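Side-chain contacts in galactose mutarotase related enzyme (Lactobacillus casei, PDB 3Q1N), which probably binds carbohydrates and may act as an isomerase of the aldose 1-epimerase (galactose mutarotase-like) family, though its own substrate is not established: residues K27-E32 and H225-T230; Y33-D38 and A249-V254; Q95-E100 and P106-L111; V124-T129 and L140-A145. One frame throughout, in Å; residues are numbered along the deposited sequence. Where two conformers were deposited one is given.

Contact 1 of 4, residues K27-E32 and H225-T230; sequences KADNYE and HDHSIT. With EDO (1,2-ethanediol), chain P; EDO (1,2-ethanediol), chain I.
His227 reaches from the segment 225-230 into the angle between Asp29 and Tyr31, and nearly every atom of its side chain finds one of the two. CB already lies over the Tyr31 ring in a CH-pi contact, nearest CE2. With CG beside the backbone N and anti to the carbonyl carbon (chi1 -68°), the imidazole is carried back across the phenol. CG sits 3.6 Å from Tyr31 CD2, and His227 CD2 makes the nearest approach between the two rings, 3.3 Å from Tyr31 CG. The two rings form an offset stack, their centroids 4.2 Å apart and their planes only 14° from parallel, with the side chains sliding past each other in opposite directions. The other ring nitrogen, ND1, bonds to the carbonyl of His294, the C-terminal residue. The contact thus joins the turn after strand 20-26, and Tyr31 of strand 31-32, to the chain leading into strand 229-232, at the surface where two sheets of the beta-rich mutarotase-like fold come together. At the tip, NE2 donates to Asp29 OD2 over 2.6 Å; the oxygen lies in the imidazole plane and offers its syn lone pair. The other carboxylate oxygen, OD1, closes an Asx turn by accepting from the backbone N of Tyr31 at 3.1 Å, and also bonds Asn26. Beyond the stack, Tyr31 OH shares a 2.8 Å hydrogen bond with O1 of a 1,2-ethanediol.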
loop_
_atom_site.group_PDB
_atom_site.type_symbol
_atom_site.label_atom_id
_atom_site.label_comp_id
_atom_site.label_asym_id
_atom_site.label_seq_id
_atom_site.Cartn_x
_atom_site.Cartn_y
_atom_site.Cartn_z
ATOM N N LYS A 27 -2.431 21.550 -8.808
ATOM C CA LYS A 27 -3.088 22.462 -9.756
ATOM C C LYS A 27 -2.181 23.586 -10.242
ATOM O O LYS A 27 -2.320 24.019 -11.354
ATOM C CB LYS A 27 -4.352 23.097 -9.136
ATOM C CG LYS A 27 -5.512 22.116 -8.917
ATOM C CD LYS A 27 -6.758 22.854 -8.428
ATOM C CE LYS A 27 -7.941 21.945 -8.316
ATOM N NZ LYS A 27 -9.078 22.800 -7.778
ATOM N N ALA A 28 -1.264 24.046 -9.405
ATOM C CA ALA A 28 -0.372 25.169 -9.774
ATOM C C ALA A 28 0.415 24.926 -11.067
ATOM O O ALA A 28 0.679 25.878 -11.841
ATOM C CB ALA A 28 0.585 25.486 -8.637
ATOM N N ASP A 29 0.793 23.679 -11.327
ATOM C CA ASP A 29 1.519 23.354 -12.575
ATOM C C ASP A 29 0.984 22.123 -13.300
ATOM O O ASP A 29 1.630 21.595 -14.220
ATOM C CB ASP A 29 3.012 23.204 -12.277
ATOM C CG ASP A 29 3.326 22.057 -11.293
ATOM O OD1 ASP A 29 2.394 21.387 -10.815
ATOM O OD2 ASP A 29 4.531 21.841 -10.999
ATOM N N ASN A 30 -0.211 21.671 -12.905
ATOM C CA ASN A 30 -0.816 20.462 -13.432
ATOM C C ASN A 30 0.056 19.186 -13.338
ATOM O O ASN A 30 -0.111 18.247 -14.127
ATOM C CB ASN A 30 -1.228 20.692 -14.884
ATOM C CG ASN A 30 -2.241 19.732 -15.347
ATOM O OD1 ASN A 30 -3.217 19.416 -14.632
ATOM N ND2 ASN A 30 -2.039 19.220 -16.572
ATOM N N TYR A 31 0.916 19.131 -12.346
ATOM C CA TYR A 31 1.769 17.944 -12.137
ATOM C C TYR A 31 0.989 16.763 -11.555
ATOM O O TYR A 31 0.307 16.911 -10.537
ATOM C CB TYR A 31 2.948 18.283 -11.240
ATOM C CG TYR A 31 3.801 17.081 -10.913
ATOM C CD1 TYR A 31 4.734 16.626 -11.809
ATOM C CD2 TYR A 31 3.689 16.427 -9.708
ATOM C CE1 TYR A 31 5.522 15.520 -11.541
ATOM C CE2 TYR A 31 4.487 15.352 -9.409
ATOM C CZ TYR A 31 5.393 14.878 -10.340
ATOM O OH TYR A 31 6.186 13.785 -10.082
ATOM N N GLU A 32 1.150 15.594 -12.175
ATOM C CA GLU A 32 0.546 14.351 -11.712
ATOM C C GLU A 32 1.503 13.542 -10.826
ATOM O O GLU A 32 2.560 13.083 -11.301
ATOM C CB GLU A 32 0.120 13.520 -12.917
ATOM C CG GLU A 32 -0.465 12.148 -12.631
ATOM C CD GLU A 32 -1.720 12.189 -11.763
ATOM O OE1 GLU A 32 -2.737 12.683 -12.281
ATOM O OE2 GLU A 32 -1.680 11.791 -10.588
ATOM N N HIS A 225 14.683 17.209 -8.826
ATOM C CA HIS A 225 13.271 17.297 -9.181
ATOM C C HIS A 225 12.464 18.048 -8.170
ATOM O O HIS A 225 12.588 17.812 -6.966
ATOM C CB HIS A 225 12.695 15.898 -9.381
ATOM C CG HIS A 225 13.290 15.227 -10.556
ATOM N ND1 HIS A 225 12.787 15.403 -11.823
ATOM C CD2 HIS A 225 14.425 14.506 -10.691
ATOM C CE1 HIS A 225 13.583 14.809 -12.690
ATOM N NE2 HIS A 225 14.586 14.254 -12.027
ATOM N N ASP A 226 11.593 18.902 -8.688
ATOM C CA ASP A 226 10.839 19.858 -7.873
ATOM C C ASP A 226 9.893 19.193 -6.927
ATOM O O ASP A 226 9.771 19.616 -5.753
ATOM C CB ASP A 226 10.017 20.816 -8.764
ATOM C CG ASP A 226 10.848 21.936 -9.366
ATOM O OD1 ASP A 226 12.065 22.029 -9.080
ATOM O OD2 ASP A 226 10.289 22.714 -10.168
ATOM N N HIS A 227 9.162 18.189 -7.408
ATOM C CA HIS A 227 8.121 17.608 -6.611
ATOM C C HIS A 227 8.695 16.399 -5.833
ATOM O O HIS A 227 9.571 15.632 -6.303
ATOM C CB HIS A 227 6.899 17.214 -7.472
ATOM C CG HIS A 227 6.168 18.395 -8.040
ATOM N ND1 HIS A 227 5.416 19.245 -7.254
ATOM C CD2 HIS A 227 6.107 18.894 -9.301
ATOM C CE1 HIS A 227 4.926 20.213 -8.008
ATOM N NE2 HIS A 227 5.329 20.022 -9.255
ATOM N N SER A 228 8.291 16.308 -4.600
ATOM C CA SER A 228 8.549 15.140 -3.784
ATOM C C SER A 228 7.268 14.911 -3.020
ATOM O O SER A 228 6.358 15.750 -3.045
ATOM C CB SER A 228 9.695 15.397 -2.820
ATOM O OG SER A 228 9.453 16.495 -1.963
ATOM N N ILE A 229 7.175 13.739 -2.393
ATOM C CA ILE A 229 6.091 13.421 -1.463
ATOM C C ILE A 229 6.661 12.849 -0.186
ATOM O O ILE A 229 7.759 12.318 -0.188
ATOM C CB ILE A 229 5.108 12.392 -2.035
ATOM C CG1 ILE A 229 5.799 11.039 -2.334
ATOM C CG2 ILE A 229 4.459 12.990 -3.301
ATOM C CD1 ILE A 229 5.567 9.953 -1.324
ATOM N N THR A 230 5.907 13.033 0.889
ATOM C CA THR A 230 6.225 12.456 2.184
ATOM C C THR A 230 4.989 11.701 2.683
ATOM O O THR A 230 3.871 12.248 2.684
ATOM C CB THR A 230 6.623 13.528 3.196
ATOM O OG1 THR A 230 7.805 14.176 2.723
ATOM C CG2 THR A 230 6.896 12.908 4.610
HETATM C C1 EDO P . 15.837 22.170 -8.934
HETATM O O1 EDO P . 16.286 22.325 -7.573
HETATM C C2 EDO P . 15.134 20.832 -9.058
HETATM O O2 EDO P . 14.332 20.564 -7.889
HETATM C C1 EDO I . 6.177 12.057 -6.631
HETATM O O1 EDO I . 6.187 13.311 -7.315
HETATM C C2 EDO I . 7.543 11.776 -6.025
HETATM O O2 EDO I . 8.534 11.696 -7.059
#

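Contact 2 of 4, residues Y33-D38 and A249-V254; sequences YVWTGD and APFIAV
The backbones of Trp35 and Phe251 approach to 6.6 Å between CA atoms, an irregular loop passing the start of strand 251-258, and no hydrogen bond links the two segments. Side chains fill the interval. Phe251 CD2 lies over the centre of the indole, 3.4 Å from Trp35 CD2, while the phenyl plane is tilted 39° to the five-membered ring. The phenyl is brought there by a first torsion of 76°, which sets CG between the backbone N and the carbonyl carbon. Farther along the indole, Pro250 CG touches Trp35 CZ3 at 3.6 Å. The opposite indole face is covered by the loop itself, where Gly37 N lies above the rim, and NE1 bonds the carbonyl of Trp42. Replacing Trp35 with a leucine would probably uncover Phe251 and Pro250 and leave the Trp42 carbonyl without this donor. Ala145, on strand 136-147, lies against both Trp35 and Phe251, so the loop between strands 31-32 and 48-49 packs against the neighbouring strands 136-147 and 251-258.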
loop_
_atom_site.group_PDB
_atom_site.type_symbol
_atom_site.label_atom_id
_atom_site.label_comp_id
_atom_site.label_asym_id
_atom_site.label_seq_id
_atom_site.Cartn_x
_atom_site.Cartn_y
_atom_site.Cartn_z
ATOM N N TYR A 33 1.117 13.363 -9.561
ATOM C CA TYR A 33 1.947 12.635 -8.606
ATOM C C TYR A 33 1.857 11.132 -8.778
ATOM O O TYR A 33 2.817 10.423 -8.493
ATOM C CB TYR A 33 1.525 12.936 -7.169
ATOM C CG TYR A 33 1.841 14.337 -6.695
ATOM C CD1 TYR A 33 3.071 14.652 -6.145
ATOM C CD2 TYR A 33 0.900 15.314 -6.748
ATOM C CE1 TYR A 33 3.356 15.931 -5.668
ATOM C CE2 TYR A 33 1.170 16.597 -6.307
ATOM C CZ TYR A 33 2.377 16.902 -5.754
ATOM O OH TYR A 33 2.584 18.198 -5.321
ATOM N N VAL A 34 0.693 10.654 -9.194
ATOM C CA VAL A 34 0.342 9.217 -9.244
ATOM C C VAL A 34 0.458 8.616 -10.652
ATOM O O VAL A 34 0.053 9.224 -11.645
ATOM C CB VAL A 34 -1.045 8.966 -8.645
ATOM C CG1 VAL A 34 -1.482 7.485 -8.797
ATOM C CG2 VAL A 34 -1.057 9.340 -7.130
ATOM N N TRP A 35 1.078 7.446 -10.725
ATOM C CA TRP A 35 1.244 6.691 -11.966
ATOM C C TRP A 35 -0.083 6.597 -12.726
ATOM O O TRP A 35 -1.137 6.333 -12.151
ATOM C CB TRP A 35 1.783 5.290 -11.659
ATOM C CG TRP A 35 1.933 4.399 -12.838
ATOM C CD1 TRP A 35 1.322 3.179 -13.040
ATOM C CD2 TRP A 35 2.736 4.640 -13.995
ATOM N NE1 TRP A 35 1.718 2.654 -14.234
ATOM C CE2 TRP A 35 2.571 3.538 -14.855
ATOM C CE3 TRP A 35 3.571 5.672 -14.380
ATOM C CZ2 TRP A 35 3.241 3.438 -16.072
ATOM C CZ3 TRP A 35 4.238 5.579 -15.603
ATOM C CH2 TRP A 35 4.065 4.471 -16.430
ATOM N N THR A 36 0.014 6.850 -14.033
ATOM C CA THR A 36 -1.134 6.899 -14.937
ATOM C C THR A 36 -1.650 5.543 -15.407
ATOM O O THR A 36 -2.642 5.496 -16.112
ATOM C CB THR A 36 -0.784 7.680 -16.188
ATOM O OG1 THR A 36 0.391 7.086 -16.750
ATOM C CG2 THR A 36 -0.536 9.151 -15.864
ATOM N N GLY A 37 -1.027 4.448 -14.995
ATOM C CA GLY A 37 -1.491 3.116 -15.369
ATOM C C GLY A 37 -1.218 2.695 -16.813
ATOM O O GLY A 37 -1.928 1.850 -17.349
ATOM N N ASP A 38 -0.187 3.260 -17.428
ATOM C CA ASP A 38 0.323 2.799 -18.729
ATOM C C ASP A 38 0.748 1.327 -18.632
ATOM O O ASP A 38 1.754 1.003 -17.967
ATOM C CB ASP A 38 1.507 3.679 -19.141
ATOM C CG ASP A 38 2.137 3.269 -20.487
ATOM O OD1 ASP A 38 1.714 2.268 -21.089
ATOM O OD2 ASP A 38 3.087 3.961 -20.927
ATOM N N ALA A 249 10.716 1.410 -15.512
ATOM C CA ALA A 249 9.480 2.129 -15.286
ATOM C C ALA A 249 9.798 3.503 -14.700
ATOM O O ALA A 249 10.666 3.605 -13.840
ATOM C CB ALA A 249 8.568 1.365 -14.344
ATOM N N PRO A 250 9.098 4.544 -15.157
ATOM C CA PRO A 250 9.271 5.910 -14.633
ATOM C C PRO A 250 8.400 6.137 -13.394
ATOM O O PRO A 250 7.738 7.173 -13.263
ATOM C CB PRO A 250 8.804 6.775 -15.815
ATOM C CG PRO A 250 7.706 5.926 -16.421
ATOM C CD PRO A 250 8.162 4.511 -16.312
ATOM N N PHE A 251 8.363 5.139 -12.526
ATOM C CA PHE A 251 7.657 5.251 -11.213
ATOM C C PHE A 251 8.294 4.385 -10.146
ATOM O O PHE A 251 8.986 3.429 -10.441
ATOM C CB PHE A 251 6.149 4.956 -11.359
ATOM C CG PHE A 251 5.777 3.481 -11.508
ATOM C CD1 PHE A 251 5.741 2.603 -10.411
ATOM C CD2 PHE A 251 5.417 2.977 -12.749
ATOM C CE1 PHE A 251 5.352 1.256 -10.565
ATOM C CE2 PHE A 251 5.019 1.631 -12.896
ATOM C CZ PHE A 251 5.015 0.785 -11.829
ATOM N N ILE A 252 8.046 4.761 -8.895
ATOM C CA ILE A 252 8.412 3.979 -7.727
ATOM C C ILE A 252 7.210 3.992 -6.819
ATOM O O ILE A 252 6.613 5.062 -6.601
ATOM C CB ILE A 252 9.646 4.570 -7.008
ATOM C CG1 ILE A 252 10.870 4.538 -7.923
ATOM C CG2 ILE A 252 9.939 3.734 -5.690
ATOM C CD1 ILE A 252 12.056 5.346 -7.364
ATOM N N ALA A 253 6.784 2.779 -6.397
ATOM C CA ALA A 253 5.735 2.631 -5.412
ATOM C C ALA A 253 6.301 2.626 -4.002
ATOM O O ALA A 253 7.344 2.022 -3.732
ATOM C CB ALA A 253 4.901 1.334 -5.686
ATOM N N VAL A 254 5.580 3.285 -3.092
ATOM C CA VAL A 254 5.971 3.382 -1.684
ATOM C C VAL A 254 4.695 3.085 -0.937
ATOM O O VAL A 254 3.748 3.874 -0.976
ATOM C CB VAL A 254 6.577 4.767 -1.324
ATOM C CG1 VAL A 254 7.105 4.709 0.141
ATOM C CG2 VAL A 254 7.722 5.153 -2.318
#

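Contact 3 of 4, residues Q95-E100 and P106-L111; sequences QHQNAE and PFEYTL
Gln95 and Tyr109 make the tight, buried part of this contact. The amide chain of Gln95 runs out fully extended, and its OE1 accepts from Tyr109 OH at 2.7 Å; OE1 lies at the edge of the phenol, in its plane, whereas the hydroxyl stands above the carbonyl plane of the amide. Gln95 NE2 turns to the carbonyl of Ala76. One face of the phenol is covered by backbone, with Gln97 N 3.6 Å above its plane. Beside it, Gln95 and Leu111 form an antiparallel hydrogen-bonded pair: Gln95 N to Leu111 O and Leu111 N to Gln95 O are both 2.9 Å and nearly straight. The pair belongs to strands 90-96 and 109-118, neighbours in the large antiparallel sheet, which are connected through the short helix 99-104. Further on the regular backbone pairing gives out, and a side chain takes over: Gln97, bent at chi2 (-64°), accepts from Tyr109 N through OE1 at 3.0 Å. Its amide stacks nearly parallel on the carboxylate of Glu108, only 9° between the planes, on the solvent side. There the hold is looser. His96 lies alongside Thr110, and its ND1 gives merely a weak bond to Tyr109 O at 3.4 Å; Thr110 OG1 is bonded to Asp131.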
loop_
_atom_site.group_PDB
_atom_site.type_symbol
_atom_site.label_atom_id
_atom_site.label_comp_id
_atom_site.label_asym_id
_atom_site.label_seq_id
_atom_site.Cartn_x
_atom_site.Cartn_y
_atom_site.Cartn_z
ATOM N N GLN A 95 -17.129 -0.669 1.527
ATOM C CA GLN A 95 -17.361 -2.022 0.980
ATOM C C GLN A 95 -17.740 -2.999 2.096
ATOM O O GLN A 95 -17.215 -2.946 3.202
ATOM C CB GLN A 95 -16.105 -2.494 0.277
ATOM C CG GLN A 95 -16.271 -3.814 -0.452
ATOM C CD GLN A 95 -14.981 -4.277 -1.071
ATOM O OE1 GLN A 95 -14.224 -5.024 -0.403
ATOM N NE2 GLN A 95 -14.689 -3.866 -2.307
ATOM N N HIS A 96 -18.620 -3.933 1.767
ATOM C CA HIS A 96 -18.963 -5.057 2.620
ATOM C C HIS A 96 -18.697 -6.340 1.826
ATOM O O HIS A 96 -18.454 -6.311 0.598
ATOM C CB HIS A 96 -20.468 -4.997 2.950
ATOM C CG HIS A 96 -20.891 -3.789 3.729
ATOM N ND1 HIS A 96 -20.855 -3.746 5.111
ATOM C CD2 HIS A 96 -21.375 -2.587 3.329
ATOM C CE1 HIS A 96 -21.302 -2.558 5.525
ATOM N NE2 HIS A 96 -21.572 -1.821 4.465
ATOM N N GLN A 97 -18.748 -7.472 2.520
ATOM C CA GLN A 97 -18.651 -8.766 1.910
ATOM C C GLN A 97 -19.736 -8.992 0.856
ATOM O O GLN A 97 -20.784 -8.349 0.865
ATOM C CB GLN A 97 -18.723 -9.874 2.979
ATOM C CG GLN A 97 -20.115 -10.182 3.541
ATOM C CD GLN A 97 -20.777 -9.063 4.308
ATOM O OE1 GLN A 97 -20.115 -8.257 4.936
ATOM N NE2 GLN A 97 -22.113 -9.076 4.350
ATOM N N ASN A 98 -19.478 -9.972 0.005
ATOM C CA ASN A 98 -20.452 -10.445 -0.962
ATOM C C ASN A 98 -20.325 -11.973 -1.095
ATOM O O ASN A 98 -19.429 -12.593 -0.507
ATOM C CB ASN A 98 -20.311 -9.656 -2.268
ATOM C CG ASN A 98 -18.995 -9.880 -2.964
ATOM O OD1 ASN A 98 -18.645 -10.971 -3.258
ATOM N ND2 ASN A 98 -18.277 -8.778 -3.286
ATOM N N ALA A 99 -21.218 -12.606 -1.848
ATOM C CA ALA A 99 -21.206 -14.048 -2.001
ATOM C C ALA A 99 -19.883 -14.624 -2.517
ATOM O O ALA A 99 -19.485 -15.708 -2.095
ATOM C CB ALA A 99 -22.405 -14.510 -2.924
ATOM N N GLU A 100 -19.175 -13.852 -3.347
ATOM C CA GLU A 100 -17.894 -14.245 -3.879
ATOM C C GLU A 100 -16.787 -14.141 -2.810
ATOM O O GLU A 100 -16.010 -15.047 -2.630
ATOM C CB GLU A 100 -17.547 -13.430 -5.158
ATOM C CG GLU A 100 -18.746 -13.182 -6.161
ATOM C CD GLU A 100 -19.267 -14.453 -6.812
ATOM O OE1 GLU A 100 -18.577 -15.482 -6.660
ATOM O OE2 GLU A 100 -20.346 -14.418 -7.501
ATOM N N PRO A 106 -14.565 -16.211 4.996
ATOM C CA PRO A 106 -15.958 -16.439 5.460
ATOM C C PRO A 106 -16.380 -15.499 6.590
ATOM O O PRO A 106 -16.777 -15.927 7.692
ATOM C CB PRO A 106 -15.911 -17.906 5.898
ATOM C CG PRO A 106 -14.508 -18.101 6.378
ATOM C CD PRO A 106 -13.649 -17.268 5.462
ATOM N N PHE A 107 -16.216 -14.200 6.323
ATOM C CA PHE A 107 -16.472 -13.167 7.300
ATOM C C PHE A 107 -17.294 -12.062 6.694
ATOM O O PHE A 107 -17.023 -11.562 5.590
ATOM C CB PHE A 107 -15.140 -12.548 7.840
ATOM C CG PHE A 107 -14.241 -13.535 8.490
ATOM C CD1 PHE A 107 -14.438 -13.908 9.804
ATOM C CD2 PHE A 107 -13.185 -14.130 7.794
ATOM C CE1 PHE A 107 -13.636 -14.860 10.398
ATOM C CE2 PHE A 107 -12.390 -15.062 8.395
ATOM C CZ PHE A 107 -12.622 -15.420 9.717
ATOM N N GLU A 108 -18.300 -11.635 7.453
ATOM C CA GLU A 108 -18.900 -10.335 7.244
ATOM C C GLU A 108 -17.977 -9.222 7.736
ATOM O O GLU A 108 -17.382 -9.294 8.822
ATOM C CB GLU A 108 -20.297 -10.254 7.895
ATOM C CG GLU A 108 -21.221 -11.344 7.397
ATOM C CD GLU A 108 -22.669 -11.091 7.702
ATOM O OE1 GLU A 108 -22.979 -10.264 8.564
ATOM O OE2 GLU A 108 -23.521 -11.781 7.066
ATOM N N TYR A 109 -17.803 -8.211 6.882
ATOM C CA TYR A 109 -16.912 -7.106 7.194
ATOM C C TYR A 109 -17.402 -5.808 6.643
ATOM O O TYR A 109 -18.202 -5.779 5.682
ATOM C CB TYR A 109 -15.470 -7.389 6.687
ATOM C CG TYR A 109 -15.311 -7.348 5.159
ATOM C CD1 TYR A 109 -15.137 -6.120 4.478
ATOM C CD2 TYR A 109 -15.391 -8.521 4.389
ATOM C CE1 TYR A 109 -15.003 -6.101 3.115
ATOM C CE2 TYR A 109 -15.279 -8.496 3.019
ATOM C CZ TYR A 109 -15.080 -7.296 2.374
ATOM O OH TYR A 109 -14.970 -7.250 0.979
ATOM N N THR A 110 -16.855 -4.736 7.203
ATOM C CA THR A 110 -16.961 -3.420 6.578
ATOM C C THR A 110 -15.554 -2.868 6.416
ATOM O O THR A 110 -14.749 -2.949 7.326
ATOM C CB THR A 110 -17.791 -2.435 7.380
ATOM O OG1 THR A 110 -19.105 -2.953 7.601
ATOM C CG2 THR A 110 -17.923 -1.087 6.628
ATOM N N LEU A 111 -15.250 -2.357 5.213
ATOM C CA LEU A 111 -14.022 -1.660 4.973
ATOM C C LEU A 111 -14.391 -0.281 4.503
ATOM O O LEU A 111 -14.971 -0.123 3.436
ATOM C CB LEU A 111 -13.162 -2.399 3.925
ATOM C CG LEU A 111 -11.903 -1.705 3.455
ATOM C CD1 LEU A 111 -10.972 -1.407 4.661
ATOM C CD2 LEU A 111 -11.198 -2.580 2.372
#

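Contact 4 of 4, residues V124-T129 and L140-A145. With EDO (1,2-ethanediol), chain T; EDO (1,2-ethanediol), chain J.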
loop_
_atom_site.group_PDB
_atom_site.type_symbol
_atom_site.label_atom_id
_atom_site.label_comp_id
_atom_site.label_asym_id
_atom_site.label_seq_id
_atom_site.Cartn_x
_atom_site.Cartn_y
_atom_site.Cartn_z
ATOM N N VAL A 124 -5.951 9.992 4.313
ATOM C CA VAL A 124 -6.732 8.797 4.064
ATOM C C VAL A 124 -6.919 8.132 5.433
ATOM O O VAL A 124 -5.938 7.928 6.160
ATOM C CB VAL A 124 -6.033 7.810 3.120
ATOM C CG1 VAL A 124 -7.001 6.716 2.687
ATOM C CG2 VAL A 124 -5.432 8.522 1.866
ATOM N N HIS A 125 -8.167 7.824 5.785
ATOM C CA HIS A 125 -8.478 7.143 7.036
ATOM C C HIS A 125 -9.182 5.829 6.684
ATOM O O HIS A 125 -10.126 5.830 5.879
ATOM C CB HIS A 125 -9.376 8.028 7.941
ATOM C CG HIS A 125 -8.652 9.164 8.619
ATOM N ND1 HIS A 125 -8.295 10.329 7.964
ATOM C CD2 HIS A 125 -8.232 9.318 9.902
ATOM C CE1 HIS A 125 -7.652 11.127 8.799
ATOM N NE2 HIS A 125 -7.631 10.554 9.991
ATOM N N TYR A 126 -8.706 4.724 7.247
ATOM C CA TYR A 126 -9.289 3.392 7.021
ATOM C C TYR A 126 -9.952 2.903 8.292
ATOM O O TYR A 126 -9.390 3.129 9.376
ATOM C CB TYR A 126 -8.224 2.391 6.666
ATOM C CG TYR A 126 -7.412 2.746 5.465
ATOM C CD1 TYR A 126 -6.259 3.541 5.609
ATOM C CD2 TYR A 126 -7.802 2.347 4.194
ATOM C CE1 TYR A 126 -5.500 3.900 4.519
ATOM C CE2 TYR A 126 -7.018 2.693 3.071
ATOM C CZ TYR A 126 -5.899 3.477 3.250
ATOM O OH TYR A 126 -5.138 3.818 2.154
ATOM N N THR A 127 -11.100 2.227 8.168
ATOM C CA THR A 127 -11.696 1.516 9.298
ATOM C C THR A 127 -12.102 0.144 8.804
ATOM O O THR A 127 -12.880 0.040 7.836
ATOM C CB THR A 127 -12.968 2.210 9.851
ATOM O OG1 THR A 127 -12.668 3.578 10.238
ATOM C CG2 THR A 127 -13.504 1.454 11.049
ATOM N N VAL A 128 -11.582 -0.863 9.463
ATOM C CA VAL A 128 -11.876 -2.257 9.194
ATOM C C VAL A 128 -12.716 -2.715 10.365
ATOM O O VAL A 128 -12.266 -2.683 11.505
ATOM C CB VAL A 128 -10.598 -3.100 9.160
ATOM C CG1 VAL A 128 -10.957 -4.571 9.043
ATOM C CG2 VAL A 128 -9.721 -2.689 7.961
ATOM N N THR A 129 -13.927 -3.159 10.078
ATOM C CA THR A 129 -14.826 -3.650 11.127
ATOM C C THR A 129 -15.144 -5.114 10.846
ATOM O O THR A 129 -15.515 -5.473 9.729
ATOM C CB THR A 129 -16.139 -2.855 11.196
ATOM O OG1 THR A 129 -15.836 -1.455 11.365
ATOM C CG2 THR A 129 -16.952 -3.299 12.437
ATOM N N LEU A 140 -4.085 -5.210 5.891
ATOM C CA LEU A 140 -4.548 -4.068 5.079
ATOM C C LEU A 140 -3.336 -3.297 4.601
ATOM O O LEU A 140 -2.463 -2.944 5.398
ATOM C CB LEU A 140 -5.463 -3.140 5.902
ATOM C CG LEU A 140 -6.062 -1.946 5.119
ATOM C CD1 LEU A 140 -5.131 -0.773 4.981
ATOM C CD2 LEU A 140 -6.510 -2.381 3.758
ATOM N N GLY A 141 -3.265 -3.044 3.303
ATOM C CA GLY A 141 -2.191 -2.207 2.754
ATOM C C GLY A 141 -2.711 -1.273 1.668
ATOM O O GLY A 141 -3.849 -1.414 1.180
ATOM N N PHE A 142 -1.881 -0.303 1.317
ATOM C CA PHE A 142 -2.171 0.684 0.264
ATOM C C PHE A 142 -0.906 0.695 -0.643
ATOM O O PHE A 142 0.222 0.728 -0.129
ATOM C CB PHE A 142 -2.433 2.021 0.960
ATOM C CG PHE A 142 -2.586 3.227 0.040
ATOM C CD1 PHE A 142 -3.345 3.211 -1.115
ATOM C CD2 PHE A 142 -1.994 4.395 0.409
ATOM C CE1 PHE A 142 -3.466 4.332 -1.890
ATOM C CE2 PHE A 142 -2.113 5.518 -0.339
ATOM C CZ PHE A 142 -2.844 5.501 -1.489
ATOM N N HIS A 143 -1.091 0.669 -1.956
ATOM C CA HIS A 143 -0.057 0.369 -2.957
ATOM C C HIS A 143 0.108 1.485 -4.025
ATOM O O HIS A 143 0.072 1.221 -5.217
ATOM C CB HIS A 143 -0.506 -0.979 -3.617
ATOM C CG HIS A 143 0.550 -1.727 -4.394
ATOM N ND1 HIS A 143 1.135 -1.237 -5.541
ATOM C CD2 HIS A 143 1.023 -2.986 -4.245
ATOM C CE1 HIS A 143 1.955 -2.145 -6.049
ATOM N NE2 HIS A 143 1.893 -3.228 -5.293
ATOM N N PRO A 144 0.359 2.748 -3.609
ATOM C CA PRO A 144 0.447 3.828 -4.610
ATOM C C PRO A 144 1.769 3.803 -5.350
ATOM O O PRO A 144 2.809 3.659 -4.731
ATOM C CB PRO A 144 0.360 5.085 -3.755
ATOM C CG PRO A 144 0.850 4.687 -2.422
ATOM C CD PRO A 144 0.304 3.304 -2.249
ATOM N N ALA A 145 1.715 4.001 -6.650
ATOM C CA ALA A 145 2.909 4.167 -7.482
ATOM C C ALA A 145 3.009 5.660 -7.811
ATOM O O ALA A 145 2.051 6.279 -8.254
ATOM C CB ALA A 145 2.771 3.387 -8.749
HETATM C C1 EDO T . -13.855 5.816 6.515
HETATM O O1 EDO T . -14.782 6.562 7.244
HETATM C C2 EDO T . -12.908 5.094 7.471
HETATM O O2 EDO T . -12.266 5.886 8.425
HETATM C C1 EDO J . 4.908 -4.750 -4.291
HETATM O O1 EDO J . 3.945 -4.906 -3.230
HETATM C C2 EDO J . 4.624 -5.636 -5.482
HETATM O O2 EDO J . 3.323 -5.363 -6.053
#
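Tyr126, Leu140 and Phe142 account for most of the surface buried here, and the tyrosine touches both of the others. In the conformer given, Leu140 CD1 rests over one face of the phenol in a CH-pi contact, 4.2 Å from the ring centroid and 12° off its normal. At the far end, Tyr126 OH stands over the phenyl face of Phe142, 3.4 Å from CG. In each pair the side chains cross at about a right angle. Pro144 CD sits 3.5 Å above the centre of one face of the Phe142 ring. The contact lies in the core between two antiparallel sheets, a beta-sandwich arrangement in keeping with the mutarotase-like fold: strand 121-130 contributes Tyr126, strand 136-147 the other two. Beyond Phe142 the neighbouring residue, His143, donates from NE2 to O2 of a 1,2-ethanediol at 2.7 Å, with the oxygen in the imidazole plane. Replacing His143 by an alanine is likely to cost the diol, probably a crystallisation additive that also bonds Glu255, its imidazole donor, and to uncover the rings of Trp42 and Trp242.

In the fold
From the N terminus, segments 27-32 and 33-38 come first, consecutive in the chain, and each waits some 200 residues for its partner. Contact 1 closes at 225-230 and contact 2 at 249-254, so the two loops cross; they touch where Tyr33 packs on Ile229. Contacts 3 and 4 form in series inside both loops. Contact 3 spans the short helical link between two strands of the nine-stranded sheet, and contact 4 follows, its first strand, 121-130, adjoining strand 109-118 of contact 3. Contact 4 packs this sheet on strand 136-147, which neighbours strand 251-258 of contact 2. Contacts 1 and 3 lie on opposite sides of the chain's centre, their centres about 37 Å apart.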